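Local coordinates for choline dehydrogenase and related flavoproteins (Aspergillus oryzae, PDB 3Q9T), which acts as a formate oxidase of the glucose-methanol-choline oxidoreductase family, working with a bound 8-formyl-FAD cofactor, at residues A[63-69]-A[82-88]; A[227-231]-A[439-443]; A[402-406]-A[506-510]. All blocks are in the same frame, centred on the assembly; numbering follows the deposited sequence.

Interaction 1. Residues A[63-69]-A[82-88]. With FAY ([(2R,3S,4R,5R)-5-(6-amino-9H-purin-9-yl)-3,4-dihydroxytetrahydrofuran-2-yl]methyl (2R,3S,4S)-5-(8-formyl-7-methyl-2,4-dioxo-3,4-dihydrobenzo[g]pteridin-10(2H)-yl)-2,3,4-trihydroxypentyl dihydrogen diphosphate), chain D.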
# COMPACT_ATOMS: atom_id res chain seq x y z
N TYR A 63 5.99 9.99 -20.25
CA TYR A 63 4.65 10.11 -20.82
C TYR A 63 3.55 9.58 -19.89
O TYR A 63 2.41 9.39 -20.29
CB TYR A 63 4.60 9.46 -22.21
CG TYR A 63 5.78 9.91 -23.05
CD1 TYR A 63 5.87 11.24 -23.46
CD2 TYR A 63 6.83 9.05 -23.35
CE1 TYR A 63 6.95 11.68 -24.17
CE2 TYR A 63 7.91 9.48 -24.08
CZ TYR A 63 7.96 10.81 -24.49
OH TYR A 63 9.02 11.28 -25.21
N ASP A 64 3.91 9.37 -18.62
CA ASP A 64 2.99 8.81 -17.64
C ASP A 64 2.81 9.73 -16.43
O ASP A 64 3.77 9.99 -15.71
CB ASP A 64 3.51 7.44 -17.18
CG ASP A 64 2.57 6.75 -16.22
OD1 ASP A 64 1.54 7.35 -15.85
OD2 ASP A 64 2.88 5.60 -15.82
N TRP A 65 1.58 10.19 -16.21
CA TRP A 65 1.24 10.93 -15.00
C TRP A 65 1.72 10.19 -13.75
O TRP A 65 2.14 10.81 -12.79
CB TRP A 65 -0.27 11.20 -14.90
CG TRP A 65 -0.77 12.20 -15.91
CD1 TRP A 65 -1.31 11.94 -17.15
CD2 TRP A 65 -0.76 13.63 -15.77
NE1 TRP A 65 -1.65 13.12 -17.78
CE2 TRP A 65 -1.31 14.17 -16.96
CE3 TRP A 65 -0.35 14.51 -14.76
CZ2 TRP A 65 -1.47 15.54 -17.16
CZ3 TRP A 65 -0.50 15.87 -14.95
CH2 TRP A 65 -1.06 16.37 -16.14
N ALA A 66 1.64 8.87 -13.79
CA ALA A 66 2.15 8.01 -12.74
C ALA A 66 1.56 8.37 -11.38
O ALA A 66 2.28 8.53 -10.40
CB ALA A 66 3.70 8.03 -12.71
N TYR A 67 0.25 8.51 -11.33
CA TYR A 67 -0.45 8.80 -10.09
C TYR A 67 -0.31 7.72 -9.01
O TYR A 67 -0.33 6.51 -9.30
CB TYR A 67 -1.95 8.98 -10.36
CG TYR A 67 -2.30 10.09 -11.31
CD1 TYR A 67 -2.00 11.41 -11.01
CD2 TYR A 67 -2.97 9.81 -12.51
CE1 TYR A 67 -2.34 12.43 -11.89
CE2 TYR A 67 -3.30 10.83 -13.39
CZ TYR A 67 -2.98 12.13 -13.07
OH TYR A 67 -3.31 13.14 -13.92
N LYS A 68 -0.22 8.17 -7.77
CA LYS A 68 -0.54 7.32 -6.63
C LYS A 68 -2.06 7.15 -6.60
O LYS A 68 -2.79 8.13 -6.78
CB LYS A 68 -0.11 8.00 -5.33
CG LYS A 68 1.40 8.18 -5.17
CD LYS A 68 1.69 8.92 -3.88
CE LYS A 68 3.16 8.81 -3.49
NZ LYS A 68 3.43 9.63 -2.27
N THR A 69 -2.53 5.92 -6.39
CA THR A 69 -3.94 5.71 -6.09
C THR A 69 -4.21 4.50 -5.19
O THR A 69 -3.54 3.48 -5.28
CB THR A 69 -4.87 5.67 -7.36
OG1 THR A 69 -5.26 4.33 -7.66
CG2 THR A 69 -4.24 6.30 -8.54
N LYS A 82 1.62 3.07 -6.91
CA LYS A 82 2.13 4.00 -7.90
C LYS A 82 3.07 3.20 -8.78
O LYS A 82 3.91 2.48 -8.28
CB LYS A 82 2.86 5.17 -7.23
CG LYS A 82 3.67 6.04 -8.17
CD LYS A 82 4.50 7.01 -7.36
CE LYS A 82 5.35 7.89 -8.22
NZ LYS A 82 4.50 8.75 -9.04
N PRO A 83 2.95 3.35 -10.11
CA PRO A 83 2.10 4.32 -10.79
C PRO A 83 0.74 3.77 -11.20
O PRO A 83 0.64 2.65 -11.65
CB PRO A 83 2.89 4.59 -12.07
CG PRO A 83 3.49 3.24 -12.40
CD PRO A 83 3.87 2.67 -11.04
N ASN A 84 -0.30 4.58 -11.05
CA ASN A 84 -1.55 4.29 -11.71
C ASN A 84 -1.49 5.04 -13.03
O ASN A 84 -1.81 6.21 -13.09
CB ASN A 84 -2.73 4.78 -10.88
CG ASN A 84 -4.05 4.37 -11.48
OD1 ASN A 84 -5.12 4.86 -11.07
ND2 ASN A 84 -4.01 3.44 -12.42
N THR A 85 -1.05 4.34 -14.07
CA THR A 85 -0.65 4.94 -15.33
C THR A 85 -1.78 5.64 -16.09
O THR A 85 -2.89 5.12 -16.21
CB THR A 85 0.00 3.84 -16.22
OG1 THR A 85 1.26 3.44 -15.64
CG2 THR A 85 0.19 4.29 -17.66
N ARG A 86 -1.48 6.84 -16.60
CA ARG A 86 -2.37 7.63 -17.45
C ARG A 86 -1.48 8.37 -18.43
O ARG A 86 -0.37 8.74 -18.07
CB ARG A 86 -3.11 8.69 -16.62
CG ARG A 86 -4.26 8.18 -15.76
CD ARG A 86 -5.42 7.73 -16.62
NE ARG A 86 -5.56 6.28 -16.61
CZ ARG A 86 -6.50 5.62 -17.26
NH1 ARG A 86 -7.38 6.27 -18.01
NH2 ARG A 86 -6.57 4.29 -17.17
N GLY A 87 -1.97 8.59 -19.65
CA GLY A 87 -1.17 9.24 -20.67
C GLY A 87 -0.97 10.74 -20.45
O GLY A 87 -1.93 11.48 -20.22
N LYS A 88 0.28 11.18 -20.52
CA LYS A 88 0.63 12.59 -20.43
C LYS A 88 1.39 12.94 -21.71
O LYS A 88 2.61 12.74 -21.80
CB LYS A 88 1.49 12.85 -19.19
CG LYS A 88 1.61 14.30 -18.81
CD LYS A 88 2.44 14.48 -17.56
CE LYS A 88 2.89 15.92 -17.43
NZ LYS A 88 3.65 16.15 -16.18
P FAY D . -9.83 10.00 -21.90
N1 FAY D . -8.77 0.79 -23.07
C2 FAY D . -8.97 -0.08 -24.14
O2 FAY D . -10.00 0.00 -24.81
N3 FAY D . -7.89 -0.67 -24.74
C4 FAY D . -6.76 -0.89 -24.00
O4 FAY D . -6.15 -1.96 -24.18
N5 FAY D . -5.41 -0.21 -22.15
C6 FAY D . -3.80 0.74 -20.72
C7 FAY D . -3.35 1.77 -19.91
C8 FAY D . -4.18 2.88 -19.68
O8 FAY D . -4.21 5.09 -18.93
C9 FAY D . -5.40 2.98 -20.37
PA FAY D . -7.13 10.73 -21.50
C1' FAY D . -8.10 3.14 -21.51
C10 FAY D . -7.56 0.81 -22.41
N10 FAY D . -7.20 1.91 -21.63
N1A FAY D . -3.45 20.27 -17.64
O1A FAY D . -6.18 10.40 -20.40
C1B FAY D . -4.47 15.86 -20.30
O1P FAY D . -10.03 10.90 -23.09
C2' FAY D . -7.91 4.11 -22.70
O2' FAY D . -6.55 4.24 -22.92
C2A FAY D . -3.29 20.05 -18.99
O2A FAY D . -6.91 9.93 -22.75
C2B FAY D . -3.71 14.55 -20.23
O2B FAY D . -2.32 14.69 -20.43
O2P FAY D . -11.06 9.98 -21.01
C3' FAY D . -8.57 5.52 -22.75
O3' FAY D . -7.76 6.57 -23.28
N3A FAY D . -3.60 18.82 -19.54
C3B FAY D . -4.35 13.77 -21.36
O3B FAY D . -3.73 14.15 -22.56
O3P FAY D . -8.62 10.55 -20.99
C4' FAY D . -9.13 6.02 -21.43
O4' FAY D . -9.93 4.96 -20.93
C4A FAY D . -4.08 17.82 -18.74
C4B FAY D . -5.76 14.30 -21.40
O4B FAY D . -5.78 15.49 -20.63
C4X FAY D . -6.60 -0.14 -22.82
C5' FAY D . -9.94 7.32 -21.64
O5' FAY D . -9.38 8.47 -22.30
C5A FAY D . -4.25 18.03 -17.38
C5B FAY D . -6.75 13.28 -20.86
O5B FAY D . -6.94 12.30 -21.86
C5X FAY D . -5.10 0.75 -21.21
C6A FAY D . -3.93 19.27 -16.82
N6A FAY D . -4.00 19.44 -15.49
N7A FAY D . -4.73 16.90 -16.84
C7M FAY D . -2.06 1.58 -19.16
C8A FAY D . -4.88 15.97 -17.82
C8M FAY D . -3.55 4.11 -19.16
C9A FAY D . -5.90 1.91 -21.10
N9A FAY D . -4.47 16.53 -18.99

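Interaction 2. Residues A[227-231]-A[439-443]. With FAY ([(2R,3S,4R,5R)-5-(6-amino-9H-purin-9-yl)-3,4-dihydroxytetrahydrofuran-2-yl]methyl (2R,3S,4S)-5-(8-formyl-7-methyl-2,4-dioxo-3,4-dihydrobenzo[g]pteridin-10(2H)-yl)-2,3,4-trihydroxypentyl dihydrogen diphosphate), chain D.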
# COMPACT_ATOMS: atom_id res chain seq x y z
N VAL A 227 1.51 22.68 -21.37
CA VAL A 227 0.91 23.67 -20.49
C VAL A 227 -0.00 22.96 -19.51
O VAL A 227 -0.72 22.04 -19.87
CB VAL A 227 0.10 24.76 -21.24
CG1 VAL A 227 1.01 25.57 -22.16
CG2 VAL A 227 -1.07 24.14 -22.02
N HIS A 228 0.04 23.40 -18.25
CA HIS A 228 -0.71 22.76 -17.19
C HIS A 228 -1.91 23.64 -16.81
O HIS A 228 -1.75 24.84 -16.51
CB HIS A 228 0.21 22.55 -15.98
CG HIS A 228 -0.30 21.56 -14.99
ND1 HIS A 228 0.08 20.23 -15.00
CD2 HIS A 228 -1.16 21.70 -13.95
CE1 HIS A 228 -0.52 19.60 -14.01
NE2 HIS A 228 -1.27 20.46 -13.36
N SER A 229 -3.10 23.07 -16.85
CA SER A 229 -4.30 23.82 -16.50
C SER A 229 -4.30 24.26 -15.05
O SER A 229 -3.96 23.49 -14.13
CB SER A 229 -5.57 23.00 -16.79
OG SER A 229 -5.62 21.84 -15.96
N LYS A 230 -4.66 25.52 -14.84
CA LYS A 230 -4.82 26.05 -13.50
C LYS A 230 -6.28 26.04 -13.10
O LYS A 230 -6.62 25.63 -12.00
CB LYS A 230 -4.28 27.47 -13.42
CG LYS A 230 -4.54 28.09 -12.08
CD LYS A 230 -4.19 29.57 -12.10
CE LYS A 230 -4.79 30.28 -10.89
NZ LYS A 230 -4.48 31.75 -10.93
N ARG A 231 -7.15 26.47 -14.01
CA ARG A 231 -8.55 26.73 -13.66
C ARG A 231 -9.40 27.00 -14.90
O ARG A 231 -8.91 27.50 -15.90
CB ARG A 231 -8.63 27.97 -12.77
CG ARG A 231 -9.94 28.17 -12.05
CD ARG A 231 -9.90 29.51 -11.32
NE ARG A 231 -8.93 29.50 -10.22
CZ ARG A 231 -8.41 30.59 -9.67
NH1 ARG A 231 -8.75 31.79 -10.12
NH2 ARG A 231 -7.54 30.48 -8.67
N ASP A 439 -3.88 23.34 -5.02
CA ASP A 439 -2.71 23.38 -5.90
C ASP A 439 -2.97 22.57 -7.17
O ASP A 439 -3.12 21.33 -7.13
CB ASP A 439 -1.50 22.83 -5.14
CG ASP A 439 -0.23 22.81 -5.96
OD1 ASP A 439 -0.28 23.05 -7.19
OD2 ASP A 439 0.83 22.55 -5.36
N PRO A 440 -3.03 23.26 -8.32
CA PRO A 440 -3.29 22.66 -9.63
C PRO A 440 -2.20 21.67 -10.07
O PRO A 440 -2.46 20.86 -10.96
CB PRO A 440 -3.32 23.87 -10.58
CG PRO A 440 -2.65 25.00 -9.81
CD PRO A 440 -3.00 24.74 -8.38
N PHE A 441 -1.02 21.74 -9.45
CA PHE A 441 0.07 20.82 -9.80
C PHE A 441 0.14 19.59 -8.90
O PHE A 441 1.01 18.75 -9.07
CB PHE A 441 1.42 21.54 -9.80
CG PHE A 441 1.54 22.56 -10.88
CD1 PHE A 441 1.92 22.19 -12.16
CD2 PHE A 441 1.26 23.90 -10.63
CE1 PHE A 441 2.04 23.13 -13.15
CE2 PHE A 441 1.37 24.84 -11.62
CZ PHE A 441 1.76 24.46 -12.88
N GLN A 442 -0.78 19.48 -7.94
CA GLN A 442 -0.84 18.25 -7.16
C GLN A 442 -1.89 17.30 -7.71
O GLN A 442 -2.98 17.72 -8.13
CB GLN A 442 -1.13 18.53 -5.68
CG GLN A 442 0.11 18.70 -4.84
CD GLN A 442 -0.20 19.00 -3.39
OE1 GLN A 442 -1.36 18.95 -2.96
NE2 GLN A 442 0.85 19.30 -2.63
N GLN A 443 -1.57 16.02 -7.71
CA GLN A 443 -2.53 15.03 -8.16
C GLN A 443 -3.76 15.04 -7.25
O GLN A 443 -3.66 15.31 -6.05
CB GLN A 443 -1.90 13.64 -8.21
CG GLN A 443 -1.61 13.02 -6.86
CD GLN A 443 -1.45 11.53 -6.98
OE1 GLN A 443 -0.39 11.04 -7.36
NE2 GLN A 443 -2.53 10.79 -6.72
P FAY D . -9.83 10.00 -21.90
N1 FAY D . -8.77 0.79 -23.07
C2 FAY D . -8.97 -0.08 -24.14
O2 FAY D . -10.00 0.00 -24.81
N3 FAY D . -7.89 -0.67 -24.74
C4 FAY D . -6.76 -0.89 -24.00
O4 FAY D . -6.15 -1.96 -24.18
N5 FAY D . -5.41 -0.21 -22.15
C6 FAY D . -3.80 0.74 -20.72
C7 FAY D . -3.35 1.77 -19.91
C8 FAY D . -4.18 2.88 -19.68
O8 FAY D . -4.21 5.09 -18.93
C9 FAY D . -5.40 2.98 -20.37
PA FAY D . -7.13 10.73 -21.50
C1' FAY D . -8.10 3.14 -21.51
C10 FAY D . -7.56 0.81 -22.41
N10 FAY D . -7.20 1.91 -21.63
N1A FAY D . -3.45 20.27 -17.64
O1A FAY D . -6.18 10.40 -20.40
C1B FAY D . -4.47 15.86 -20.30
O1P FAY D . -10.03 10.90 -23.09
C2' FAY D . -7.91 4.11 -22.70
O2' FAY D . -6.55 4.24 -22.92
C2A FAY D . -3.29 20.05 -18.99
O2A FAY D . -6.91 9.93 -22.75
C2B FAY D . -3.71 14.55 -20.23
O2B FAY D . -2.32 14.69 -20.43
O2P FAY D . -11.06 9.98 -21.01
C3' FAY D . -8.57 5.52 -22.75
O3' FAY D . -7.76 6.57 -23.28
N3A FAY D . -3.60 18.82 -19.54
C3B FAY D . -4.35 13.77 -21.36
O3B FAY D . -3.73 14.15 -22.56
O3P FAY D . -8.62 10.55 -20.99
C4' FAY D . -9.13 6.02 -21.43
O4' FAY D . -9.93 4.96 -20.93
C4A FAY D . -4.08 17.82 -18.74
C4B FAY D . -5.76 14.30 -21.40
O4B FAY D . -5.78 15.49 -20.63
C4X FAY D . -6.60 -0.14 -22.82
C5' FAY D . -9.94 7.32 -21.64
O5' FAY D . -9.38 8.47 -22.30
C5A FAY D . -4.25 18.03 -17.38
C5B FAY D . -6.75 13.28 -20.86
O5B FAY D . -6.94 12.30 -21.86
C5X FAY D . -5.10 0.75 -21.21
C6A FAY D . -3.93 19.27 -16.82
N6A FAY D . -4.00 19.44 -15.49
N7A FAY D . -4.73 16.90 -16.84
C7M FAY D . -2.06 1.58 -19.16
C8A FAY D . -4.88 15.97 -17.82
C8M FAY D . -3.55 4.11 -19.16
C9A FAY D . -5.90 1.91 -21.10
N9A FAY D . -4.47 16.53 -18.99
O HOH W 1 -4.58 21.16 -12.86

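Interaction 3. Residues A[402-406]-A[506-510]. With FAY ([(2R,3S,4R,5R)-5-(6-amino-9H-purin-9-yl)-3,4-dihydroxytetrahydrofuran-2-yl]methyl (2R,3S,4S)-5-(8-formyl-7-methyl-2,4-dioxo-3,4-dihydrobenzo[g]pteridin-10(2H)-yl)-2,3,4-trihydroxypentyl dihydrogen diphosphate), chain D.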
# COMPACT_ATOMS: atom_id res chain seq x y z
N THR A 402 5.07 -6.86 -17.59
CA THR A 402 5.40 -6.05 -16.42
C THR A 402 4.23 -5.20 -16.00
O THR A 402 4.06 -4.94 -14.83
CB THR A 402 6.59 -5.11 -16.67
OG1 THR A 402 6.39 -4.43 -17.92
CG2 THR A 402 7.90 -5.89 -16.72
N ALA A 403 3.42 -4.76 -16.98
CA ALA A 403 2.26 -3.91 -16.68
C ALA A 403 1.23 -4.61 -15.80
O ALA A 403 0.35 -3.95 -15.24
CB ALA A 403 1.61 -3.42 -17.97
N PHE A 404 1.32 -5.93 -15.70
CA PHE A 404 0.33 -6.71 -14.96
C PHE A 404 0.92 -7.51 -13.81
O PHE A 404 0.31 -8.46 -13.35
CB PHE A 404 -0.40 -7.65 -15.91
CG PHE A 404 -1.16 -6.95 -16.99
CD1 PHE A 404 -2.38 -6.35 -16.71
CD2 PHE A 404 -0.66 -6.89 -18.29
CE1 PHE A 404 -3.10 -5.71 -17.70
CE2 PHE A 404 -1.39 -6.25 -19.30
CZ PHE A 404 -2.61 -5.66 -18.99
N GLN A 405 2.12 -7.12 -13.37
CA GLN A 405 2.85 -7.84 -12.32
C GLN A 405 3.63 -6.80 -11.55
O GLN A 405 4.85 -6.68 -11.68
CB GLN A 405 3.82 -8.86 -12.92
CG GLN A 405 3.18 -10.05 -13.58
CD GLN A 405 2.56 -11.02 -12.59
OE1 GLN A 405 3.18 -12.01 -12.24
NE2 GLN A 405 1.33 -10.75 -12.16
N TRP A 406 2.92 -6.03 -10.75
CA TRP A 406 3.48 -4.81 -10.19
C TRP A 406 4.48 -5.09 -9.07
O TRP A 406 5.30 -4.24 -8.75
CB TRP A 406 2.36 -3.91 -9.67
CG TRP A 406 1.53 -3.30 -10.74
CD1 TRP A 406 1.67 -3.44 -12.09
CD2 TRP A 406 0.41 -2.43 -10.55
NE1 TRP A 406 0.72 -2.71 -12.75
CE2 TRP A 406 -0.07 -2.08 -11.82
CE3 TRP A 406 -0.22 -1.90 -9.42
CZ2 TRP A 406 -1.16 -1.24 -12.01
CZ3 TRP A 406 -1.30 -1.07 -9.60
CH2 TRP A 406 -1.75 -0.74 -10.89
N GLN A 506 -5.07 -5.36 -9.33
CA GLN A 506 -4.67 -4.03 -9.76
C GLN A 506 -5.79 -3.46 -10.59
O GLN A 506 -6.74 -4.18 -10.92
CB GLN A 506 -3.39 -4.08 -10.63
CG GLN A 506 -3.56 -4.92 -11.87
CD GLN A 506 -2.38 -4.82 -12.81
OE1 GLN A 506 -1.32 -5.44 -12.58
NE2 GLN A 506 -2.54 -4.02 -13.86
N THR A 507 -5.69 -2.19 -10.94
CA THR A 507 -6.58 -1.59 -11.93
C THR A 507 -6.41 -2.31 -13.26
O THR A 507 -5.30 -2.65 -13.65
CB THR A 507 -6.26 -0.09 -12.15
OG1 THR A 507 -7.14 0.44 -13.15
CG2 THR A 507 -4.81 0.10 -12.60
N ALA A 508 -7.51 -2.55 -13.97
CA ALA A 508 -7.40 -3.04 -15.34
C ALA A 508 -7.27 -1.86 -16.31
O ALA A 508 -7.35 -2.03 -17.52
CB ALA A 508 -8.60 -3.92 -15.70
N PHE A 509 -7.06 -0.66 -15.75
CA PHE A 509 -6.83 0.58 -16.52
C PHE A 509 -8.08 1.19 -17.17
O PHE A 509 -7.96 1.90 -18.17
CB PHE A 509 -5.71 0.39 -17.56
CG PHE A 509 -4.41 -0.14 -16.99
CD1 PHE A 509 -3.62 0.65 -16.17
CD2 PHE A 509 -3.98 -1.43 -17.27
CE1 PHE A 509 -2.43 0.18 -15.63
CE2 PHE A 509 -2.79 -1.91 -16.74
CZ PHE A 509 -2.01 -1.10 -15.93
N HIS A 510 -9.26 0.95 -16.59
CA HIS A 510 -10.51 1.48 -17.15
C HIS A 510 -11.33 2.39 -16.23
O HIS A 510 -12.54 2.23 -16.15
CB HIS A 510 -11.42 0.32 -17.62
CG HIS A 510 -10.69 -0.74 -18.38
ND1 HIS A 510 -11.05 -2.07 -18.31
CD2 HIS A 510 -9.63 -0.67 -19.21
CE1 HIS A 510 -10.22 -2.78 -19.06
NE2 HIS A 510 -9.35 -1.96 -19.62
P FAY D . -9.83 10.00 -21.90
N1 FAY D . -8.77 0.79 -23.07
C2 FAY D . -8.97 -0.08 -24.14
O2 FAY D . -10.00 0.00 -24.81
N3 FAY D . -7.89 -0.67 -24.74
C4 FAY D . -6.76 -0.89 -24.00
O4 FAY D . -6.15 -1.96 -24.18
N5 FAY D . -5.41 -0.21 -22.15
C6 FAY D . -3.80 0.74 -20.72
C7 FAY D . -3.35 1.77 -19.91
C8 FAY D . -4.18 2.88 -19.68
O8 FAY D . -4.21 5.09 -18.93
C9 FAY D . -5.40 2.98 -20.37
PA FAY D . -7.13 10.73 -21.50
C1' FAY D . -8.10 3.14 -21.51
C10 FAY D . -7.56 0.81 -22.41
N10 FAY D . -7.20 1.91 -21.63
N1A FAY D . -3.45 20.27 -17.64
O1A FAY D . -6.18 10.40 -20.40
C1B FAY D . -4.47 15.86 -20.30
O1P FAY D . -10.03 10.90 -23.09
C2' FAY D . -7.91 4.11 -22.70
O2' FAY D . -6.55 4.24 -22.92
C2A FAY D . -3.29 20.05 -18.99
O2A FAY D . -6.91 9.93 -22.75
C2B FAY D . -3.71 14.55 -20.23
O2B FAY D . -2.32 14.69 -20.43
O2P FAY D . -11.06 9.98 -21.01
C3' FAY D . -8.57 5.52 -22.75
O3' FAY D . -7.76 6.57 -23.28
N3A FAY D . -3.60 18.82 -19.54
C3B FAY D . -4.35 13.77 -21.36
O3B FAY D . -3.73 14.15 -22.56
O3P FAY D . -8.62 10.55 -20.99
C4' FAY D . -9.13 6.02 -21.43
O4' FAY D . -9.93 4.96 -20.93
C4A FAY D . -4.08 17.82 -18.74
C4B FAY D . -5.76 14.30 -21.40
O4B FAY D . -5.78 15.49 -20.63
C4X FAY D . -6.60 -0.14 -22.82
C5' FAY D . -9.94 7.32 -21.64
O5' FAY D . -9.38 8.47 -22.30
C5A FAY D . -4.25 18.03 -17.38
C5B FAY D . -6.75 13.28 -20.86
O5B FAY D . -6.94 12.30 -21.86
C5X FAY D . -5.10 0.75 -21.21
C6A FAY D . -3.93 19.27 -16.82
N6A FAY D . -4.00 19.44 -15.49
N7A FAY D . -4.73 16.90 -16.84
C7M FAY D . -2.06 1.58 -19.16
C8A FAY D . -4.88 15.97 -17.82
C8M FAY D . -3.55 4.11 -19.16
C9A FAY D . -5.90 1.91 -21.10
N9A FAY D . -4.47 16.53 -18.99
O HOH W 2 0.04 -6.38 -10.35

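Interaction 1. Residues A[63-69]-A[82-88]
The indole of Trp65 is covered on one face by Lys88 and on the other by the hydroxyl of Tyr67. Both segments belong to the FAD-binding part of this GMC oxidoreductase. They are joined by an antiparallel hydrogen-bonded pair, Tyr67 and Asn84, and by a single bridge between Asp64 and Gly87. Asp64 also forms an Asx turn. Lys88 CB stands 3.6 Å from the centroid of the five-membered ring of Trp65, a CH-pi contact. The chain beyond Lys88 CG is extended and runs across the indole, so Lys88 NZ ends over the six-membered ring of Trp65, 4.7 Å from its centroid (cation-pi). At the indole edge, Trp65 NE1 makes two weak hydrogen bonds, to Gly87 O and to the ribose hydroxyl O2B of FAY. The contact thus helps to line the cofactor pocket. Trp65 CB lies over one face of the Tyr67 ring, and Arg86 CG lies at its edge. Tyr67 OH is hydrogen-bonded to Glu270. The guanidinium of Arg86 faces the formyl group of the flavin, but the modelled separation is too short to be relied on.

Asp64 ties the loop portions together. Its CG lies anti to the backbone N (chi1 -177°), which carries the carboxylate to Thr85 and Arg86. Asp64 OD2 accepts from Thr85 OG1 at 2.7 Å. Asp64 OD1 is gripped by two amides from opposite faces of the carboxylate plane: Ala66 N, which closes the Asx turn, and Arg86 N at 3.2 Å. Farther along, Ala66 CB packs on Pro83 CB at 3.6 Å. The peptide bond between Lys82 and Pro83 is cis. Lys82 bends at its last torsion (chi4 65°), and Lys82 NZ meets Ala66 O in the carbonyl plane at 2.6 Å.

Interaction 2. Residues A[227-231]-A[439-443]
Pro440 and Phe441 meet segment 227-231, the start of strand 227-235, from a type I beta turn that runs from Asp439 to Gln442. The strand lies at the edge of a four-stranded mixed sheet, and its residues line the adenine end of the FAD pocket. Asp439 opens the turn. Asp439 OD1 accepts from Phe441 N at 2.7 Å and forms an Asx turn, while Gln442 N bonds to Asp439 O.

Pro440 follows. Pro440 CB lies 3.6 Å from Ser229 O. It also rests on the backbone of Lys230. Pro440 O takes His228 NE2 at 2.7 Å. The acceptor lies in the imidazole plane, but the donor stands above the carbonyl plane. Together with the stack on Phe441, this bond limits rotation of the imidazole. Pro440 O also accepts from Lys273. A water lies within bonding distance of Pro440 O and Ser229 O, though it has more acceptors in reach than protons.

Phe441 comes next. Its ring forms an offset stack with His228, centroids 4.3 Å apart and planes at 24°. His228 CG is anti to the backbone N (chi1 -163°), and this carries the imidazole out over the phenyl ring. The opposite face of His228 meets the adenine amine N6A of FAY. The imidazole lies between the phenyl ring and the adenine amine.

Across from the turn, Ser229 OG is hydrogen-bonded to Gln266, and the strand has a classic beta bulge where Lys230 and Arg231 both face Thr245. Ser229 N donates a hydrogen bond to N1A of FAY, 2.9 Å long and nearly straight at 176°.

Interaction 3. Residues A[402-406]-A[506-510]
Gln506 wedges its side chain between Trp406 and Phe404, and this is the tight part of the contact. Gln506 begins the short strand 506-507, which pairs antiparallel with strand 308-316 in the large mixed sheet. Its partner segment is a loop that opens with a 3-10 turn. Gln506 CG sits between its backbone N and carbonyl carbon (chi1 59°). The chain is extended beyond it and carries the amide in between the two rings. Gln506 CB sits over the six-membered ring of Trp406, 3.7 Å from its centroid, as a CH-pi contact. The amide plane is 35° from the indole. It is 20° from the ring of Phe404, where Gln506 NE2 meets Phe404 CD1 at 3.7 Å.

Two bonds fix the rotation of this amide. Gln506 NE2 donates to Ala403 O at 3.2 Å, in the plane of both groups, and to Thr507 O at 3.1 Å. Ala403 O also accepts from Trp406 NE1 at 2.8 Å, from above the carbonyl plane. One buried carbonyl oxygen so holds both the indole and the glutamine. Gln506 OE1 lies over the indole face without bonding to NE1.

Phe509 closes the inner side. Its edge meets Phe404 CE1 and Ala403 O, and one face covers the flavin methyl, with Phe509 CD1 3.5 Å from FAY C7M. An ST turn shapes this stretch, as Phe509 N bonds to Thr507 OG1; that hydroxyl is also tied to Asp306.

The outer side is looser. Trp406 is partly exposed, and its O reaches Arg499 of the second subunit by a weak bond. Here a water bridges the segments: it accepts from Trp406 N at 2.9 Å and donates to Gln506 OE1 at 2.8 Å.

All three contacts touch the same cofactor, at different points along it. They share no segment, and each joins different parts of the fold. Interactions 1 and 3 are buried. Interaction 2 lies at the surface, about 26 Å from interaction 3 between centres. Interaction 1 touches both others. Its Lys68 O probably bonds to Gln443 NE2 of interaction 2, and its Arg86 NH2 makes a weak bond to Phe509 O of interaction 3. The chemistry follows the position. Interaction 1 is dense in backbone and carboxylate bonds beside the ribose. Interaction 2 is a smaller stacked pair at the adenine, with one direct bond. Interaction 3 is an aromatic and amide core beside the flavin methyl.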